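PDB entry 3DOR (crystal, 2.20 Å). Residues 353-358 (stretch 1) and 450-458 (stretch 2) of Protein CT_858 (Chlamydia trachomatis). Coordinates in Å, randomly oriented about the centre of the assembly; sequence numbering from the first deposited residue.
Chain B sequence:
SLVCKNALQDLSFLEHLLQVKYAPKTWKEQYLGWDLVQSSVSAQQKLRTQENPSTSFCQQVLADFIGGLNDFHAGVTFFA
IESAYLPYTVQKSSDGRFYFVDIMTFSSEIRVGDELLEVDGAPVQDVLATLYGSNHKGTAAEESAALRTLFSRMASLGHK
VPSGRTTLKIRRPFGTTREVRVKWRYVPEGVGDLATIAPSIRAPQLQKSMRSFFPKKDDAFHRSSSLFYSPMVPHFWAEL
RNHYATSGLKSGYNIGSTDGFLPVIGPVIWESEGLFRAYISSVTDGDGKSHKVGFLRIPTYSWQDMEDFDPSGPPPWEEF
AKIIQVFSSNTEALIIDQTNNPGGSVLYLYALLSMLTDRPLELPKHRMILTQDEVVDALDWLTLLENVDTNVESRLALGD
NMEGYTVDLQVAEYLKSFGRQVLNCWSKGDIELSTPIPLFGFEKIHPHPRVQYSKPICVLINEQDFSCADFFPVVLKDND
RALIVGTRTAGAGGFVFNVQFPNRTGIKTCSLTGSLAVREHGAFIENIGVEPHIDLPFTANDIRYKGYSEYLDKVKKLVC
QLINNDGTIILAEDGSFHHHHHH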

ATOM      1  N   LEU B 353     -18.528  20.800  -2.761  1.00 23.01           N
ATOM      2  CA  LEU B 353     -19.927  21.034  -2.418  1.00 22.76           C
ATOM      3  C   LEU B 353     -20.050  22.197  -1.422  1.00 23.24           C
ATOM      4  O   LEU B 353     -20.974  23.011  -1.516  1.00 21.24           O
ATOM      5  CB  LEU B 353     -20.547  19.768  -1.811  1.00 23.69           C
ATOM      6  CG  LEU B 353     -20.858  18.638  -2.810  1.00 26.75           C
ATOM      7  CD1 LEU B 353     -21.061  17.333  -2.080  1.00 25.09           C
ATOM      8  CD2 LEU B 353     -22.103  18.989  -3.617  1.00 23.71           C
ATOM      9  N   SER B 354     -19.116  22.278  -0.474  1.00 22.20           N
ATOM     10  CA  SER B 354     -19.154  23.336   0.535  1.00 23.82           C
ATOM     11  C   SER B 354     -19.073  24.737  -0.079  1.00 22.49           C
ATOM     12  O   SER B 354     -19.508  25.708   0.531  1.00 23.37           O
ATOM     13  CB  SER B 354     -18.025  23.157   1.568  1.00 22.48           C
ATOM     14  OG  SER B 354     -16.798  23.657   1.078  1.00 26.33           O
ATOM     15  N   MET B 355     -18.547  24.846  -1.291  1.00 23.40           N
ATOM     16  CA  MET B 355     -18.445  26.151  -1.920  1.00 23.69           C
ATOM     17  C   MET B 355     -19.596  26.454  -2.874  1.00 25.57           C
ATOM     18  O   MET B 355     -19.651  27.533  -3.480  1.00 20.86           O
ATOM     19  CB  MET B 355     -17.107  26.269  -2.645  1.00 24.89           C
ATOM     20  CG  MET B 355     -15.910  26.218  -1.694  1.00 25.31           C
ATOM     21  SD  MET B 355     -14.320  26.410  -2.531  1.00 29.37           S
ATOM     22  CE  MET B 355     -13.720  24.769  -2.538  1.00 25.99           C
ATOM     23  N   LEU B 356     -20.530  25.514  -2.990  1.00 24.06           N
ATOM     24  CA  LEU B 356     -21.660  25.702  -3.889  1.00 24.37           C
ATOM     25  C   LEU B 356     -22.980  25.866  -3.162  1.00 25.80           C
ATOM     26  O   LEU B 356     -24.043  25.623  -3.733  1.00 25.32           O
ATOM     27  CB  LEU B 356     -21.757  24.524  -4.840  1.00 22.71           C
ATOM     28  CG  LEU B 356     -20.529  24.316  -5.725  1.00 24.11           C
ATOM     29  CD1 LEU B 356     -20.636  22.966  -6.425  1.00 19.08           C
ATOM     30  CD2 LEU B 356     -20.427  25.455  -6.725  1.00 18.38           C
ATOM     31  N   THR B 357     -22.915  26.269  -1.898  1.00 26.12           N
ATOM     32  CA  THR B 357     -24.128  26.456  -1.114  1.00 26.76           C
ATOM     33  C   THR B 357     -23.921  27.449   0.020  1.00 27.67           C
ATOM     34  O   THR B 357     -22.792  27.670   0.460  1.00 28.35           O
ATOM     35  CB  THR B 357     -24.603  25.129  -0.506  1.00 26.28           C
ATOM     36  OG1 THR B 357     -25.817  25.351   0.221  1.00 27.75           O
ATOM     37  CG2 THR B 357     -23.544  24.564   0.443  1.00 27.49           C
ATOM     38  N   ASP B 358     -25.017  28.052   0.480  1.00 27.80           N
ATOM     39  CA  ASP B 358     -24.972  28.997   1.592  1.00 29.12           C
ATOM     40  C   ASP B 358     -25.757  28.412   2.769  1.00 29.73           C
ATOM     41  O   ASP B 358     -25.918  29.053   3.810  1.00 31.74           O
ATOM     42  CB  ASP B 358     -25.549  30.362   1.177  1.00 29.60           C
ATOM     43  CG  ASP B 358     -27.010  30.290   0.745  1.00 32.67           C
ATOM     44  OD1 ASP B 358     -27.535  29.174   0.550  1.00 35.09           O
ATOM     45  OD2 ASP B 358     -27.632  31.360   0.584  1.00 33.62           O
ATOM     46  N   ARG B 450     -15.680  31.212   3.449  1.00 35.69           N
ATOM     47  CA  ARG B 450     -15.414  32.349   2.565  1.00 37.19           C
ATOM     48  C   ARG B 450     -16.133  32.362   1.215  1.00 36.85           C
ATOM     49  O   ARG B 450     -16.642  33.406   0.797  1.00 35.43           O
ATOM     50  CB  ARG B 450     -13.916  32.470   2.280  1.00 41.75           C
ATOM     51  CG  ARG B 450     -12.988  32.359   3.479  1.00 50.48           C
ATOM     52  CD  ARG B 450     -11.564  32.736   3.063  1.00 57.74           C
ATOM     53  NE  ARG B 450     -10.533  32.023   3.814  1.00 64.11           N
ATOM     54  CZ  ARG B 450      -9.226  32.258   3.698  1.00 67.49           C
ATOM     55  NH1 ARG B 450      -8.787  33.194   2.861  1.00 68.49           N
ATOM     56  NH2 ARG B 450      -8.354  31.550   4.409  1.00 68.66           N
ATOM     57  N   VAL B 451     -16.153  31.232   0.511  1.00 33.95           N
ATOM     58  CA  VAL B 451     -16.802  31.211  -0.790  1.00 32.18           C
ATOM     59  C   VAL B 451     -18.008  30.289  -0.821  1.00 30.40           C
ATOM     60  O   VAL B 451     -17.913  29.092  -0.531  1.00 29.66           O
ATOM     61  CB  VAL B 451     -15.783  30.859  -1.930  1.00 34.42           C
ATOM     62  CG1 VAL B 451     -14.361  30.939  -1.394  1.00 33.25           C
ATOM     63  CG2 VAL B 451     -16.067  29.504  -2.525  1.00 36.06           C
ATOM     64  N   GLN B 452     -19.151  30.878  -1.165  1.00 28.93           N
ATOM     65  CA  GLN B 452     -20.424  30.171  -1.229  1.00 29.42           C
ATOM     66  C   GLN B 452     -21.240  30.610  -2.445  1.00 30.38           C
ATOM     67  O   GLN B 452     -21.810  31.697  -2.437  1.00 35.49           O
ATOM     68  CB  GLN B 452     -21.267  30.472   0.023  1.00 28.64           C
ATOM     69  CG  GLN B 452     -20.633  30.143   1.374  1.00 30.07           C
ATOM     70  CD  GLN B 452     -21.420  30.747   2.532  1.00 31.61           C
ATOM     71  OE1 GLN B 452     -22.567  31.157   2.360  1.00 34.28           O
ATOM     72  NE2 GLN B 452     -20.813  30.790   3.717  1.00 31.36           N
ATOM     73  N   TYR B 453     -21.318  29.794  -3.487  1.00 28.05           N
ATOM     74  CA  TYR B 453     -22.138  30.194  -4.623  1.00 25.94           C
ATOM     75  C   TYR B 453     -23.588  29.955  -4.189  1.00 25.55           C
ATOM     76  O   TYR B 453     -23.942  28.845  -3.781  1.00 25.98           O
ATOM     77  CB  TYR B 453     -21.810  29.358  -5.851  1.00 23.15           C
ATOM     78  CG  TYR B 453     -22.420  29.913  -7.122  1.00 25.18           C
ATOM     79  CD1 TYR B 453     -21.952  31.101  -7.681  1.00 25.36           C
ATOM     80  CD2 TYR B 453     -23.469  29.252  -7.764  1.00 24.96           C
ATOM     81  CE1 TYR B 453     -22.509  31.619  -8.845  1.00 23.73           C
ATOM     82  CE2 TYR B 453     -24.032  29.763  -8.929  1.00 23.76           C
ATOM     83  CZ  TYR B 453     -23.545  30.945  -9.462  1.00 22.73           C
ATOM     84  OH  TYR B 453     -24.086  31.452 -10.615  1.00 22.22           O
ATOM     85  N   SER B 454     -24.426  30.984  -4.271  1.00 23.21           N
ATOM     86  CA  SER B 454     -25.814  30.851  -3.838  1.00 23.27           C
ATOM     87  C   SER B 454     -26.840  31.087  -4.928  1.00 23.53           C
ATOM     88  O   SER B 454     -28.022  31.195  -4.641  1.00 24.52           O
ATOM     89  CB  SER B 454     -26.099  31.807  -2.668  1.00 24.92           C
ATOM     90  OG  SER B 454     -25.842  33.159  -3.038  1.00 26.21           O
ATOM     91  N   LYS B 455     -26.400  31.182  -6.175  1.00 23.66           N
ATOM     92  CA  LYS B 455     -27.332  31.395  -7.268  1.00 23.11           C
ATOM     93  C   LYS B 455     -27.735  30.056  -7.880  1.00 22.87           C
ATOM     94  O   LYS B 455     -27.204  29.025  -7.502  1.00 21.06           O
ATOM     95  CB  LYS B 455     -26.699  32.322  -8.304  1.00 24.65           C
ATOM     96  CG  LYS B 455     -26.378  33.662  -7.682  1.00 26.53           C
ATOM     97  CD  LYS B 455     -25.692  34.619  -8.609  1.00 32.81           C
ATOM     98  CE  LYS B 455     -25.185  35.821  -7.805  1.00 33.52           C
ATOM     99  NZ  LYS B 455     -24.804  36.950  -8.674  1.00 39.33           N
ATOM    100  N   PRO B 456     -28.688  30.056  -8.820  1.00 24.33           N
ATOM    101  CA  PRO B 456     -29.077  28.770  -9.404  1.00 24.51           C
ATOM    102  C   PRO B 456     -27.960  27.992 -10.091  1.00 24.07           C
ATOM    103  O   PRO B 456     -27.037  28.561 -10.671  1.00 22.47           O
ATOM    104  CB  PRO B 456     -30.248  29.131 -10.332  1.00 23.62           C
ATOM    105  CG  PRO B 456     -30.159  30.626 -10.495  1.00 29.20           C
ATOM    106  CD  PRO B 456     -29.635  31.122  -9.191  1.00 26.22           C
ATOM    107  N   ILE B 457     -28.053  26.672  -9.986  1.00 22.11           N
ATOM    108  CA  ILE B 457     -27.064  25.777 -10.547  1.00 21.95           C
ATOM    109  C   ILE B 457     -27.713  24.666 -11.352  1.00 23.59           C
ATOM    110  O   ILE B 457     -28.729  24.078 -10.934  1.00 23.56           O
ATOM    111  CB  ILE B 457     -26.225  25.095  -9.425  1.00 21.41           C
ATOM    112  CG1 ILE B 457     -25.500  26.148  -8.588  1.00 21.49           C
ATOM    113  CG2 ILE B 457     -25.217  24.127 -10.043  1.00 18.16           C
ATOM    114  CD1 ILE B 457     -24.742  25.569  -7.390  1.00 27.28           C
ATOM    115  N   CYS B 458     -27.122  24.380 -12.506  1.00 21.01           N
ATOM    116  CA  CYS B 458     -27.590  23.298 -13.352  1.00 20.60           C
ATOM    117  C   CYS B 458     -26.409  22.350 -13.526  1.00 21.31           C
ATOM    118  O   CYS B 458     -25.366  22.747 -14.054  1.00 23.17           O
ATOM    119  CB  CYS B 458     -28.034  23.822 -14.716  1.00 24.17           C
ATOM    120  SG  CYS B 458     -28.501  22.498 -15.853  1.00 28.35           S
TER
HETATM  121  O   HOH W   1     -24.042  30.986   4.802  1.00 41.20           O

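This is a compact, largely backbone-driven contact in which a single direct hydrogen bond joins the turn after a helix to an extended loop leading into a strand, with apolar side chains packed beside it and a water bridge at a more exposed margin. The two segments are distant in sequence, no touching pair being closer than 94 residues, and together they bury 423 Å².

The backbone register rests on two close CA pairs, M355 with Q452 at 4.5 Å between CA atoms and L356 with Y453 at 4.6 Å between theirs. Such short spacings leave little room for side chains between the main chains, so the peptide groups themselves meet. In stretch 1, L356 N donates to L353 O at 2.9 Å, a local bond that helps shape the chain as it leaves the helix. Across the stretches, Y453 N donates to M355 O at 2.8 Å, with an N-H...O angle of 169°. The short distance and nearly linear angle mark this as a well-formed bond.

Two CA-H...O contacts supplement it. M355 CA lies 3.3 Å from V451 O with an angle of 144° at the hydrogen, and Q452 CA lies 3.6 Å from M355 O with an angle of 133°. Both can add modest electrostatic attraction, because a CA hydrogen is slightly polarised by its neighbouring peptide groups. M355 thus takes part through both its CA and its carbonyl oxygen.

The pattern does not extend as a ladder of conventional bonds. T357 N approaches Y453 O to 3.4 Å, but the angle is too poor for a hydrogen bond. L356 O and Y453 O are 3.2 Å apart and, as two acceptors, cannot bond to each other; their proximity reflects tight packing of the main chains.

Apolar contacts lie beside the backbone hydrogen bond. M355 CG meets V451 CG2 at 3.4 Å, a tight approach, although the end of the methionine side chain leads away from stretch 2. L356 has its CA-to-CB bond directed away overall, yet its CB still lies 4.1 Å from I457 CD1. Its CD2 also comes within 4.2 Å of Y453 CB, while the end of the tyrosine side chain leads away. The CA-to-CB bond of I457 points toward stretch 1, and its m, t rotamer carries CD1 to within 3.7 Å of L356 O as well. All five residues in these apolar contacts and the backbone bond, M355, L356, V451, Y453 and I457, are buried in the assembly.

At D358 the chemistry changes. Q452 CB packs 3.2 Å from T357 O, and Q452 OE1 lies 3.3 Å from D358 CB, which are contacts rather than hydrogen bonds. Water 1 supplies the polar link, donating to D358 O and to Q452 OE1, each 2.9 Å from the water oxygen. Nearby, D358 OD2 reaches S454 CB at 3.6 Å, a van der Waals approach to the serine's methylene carbon.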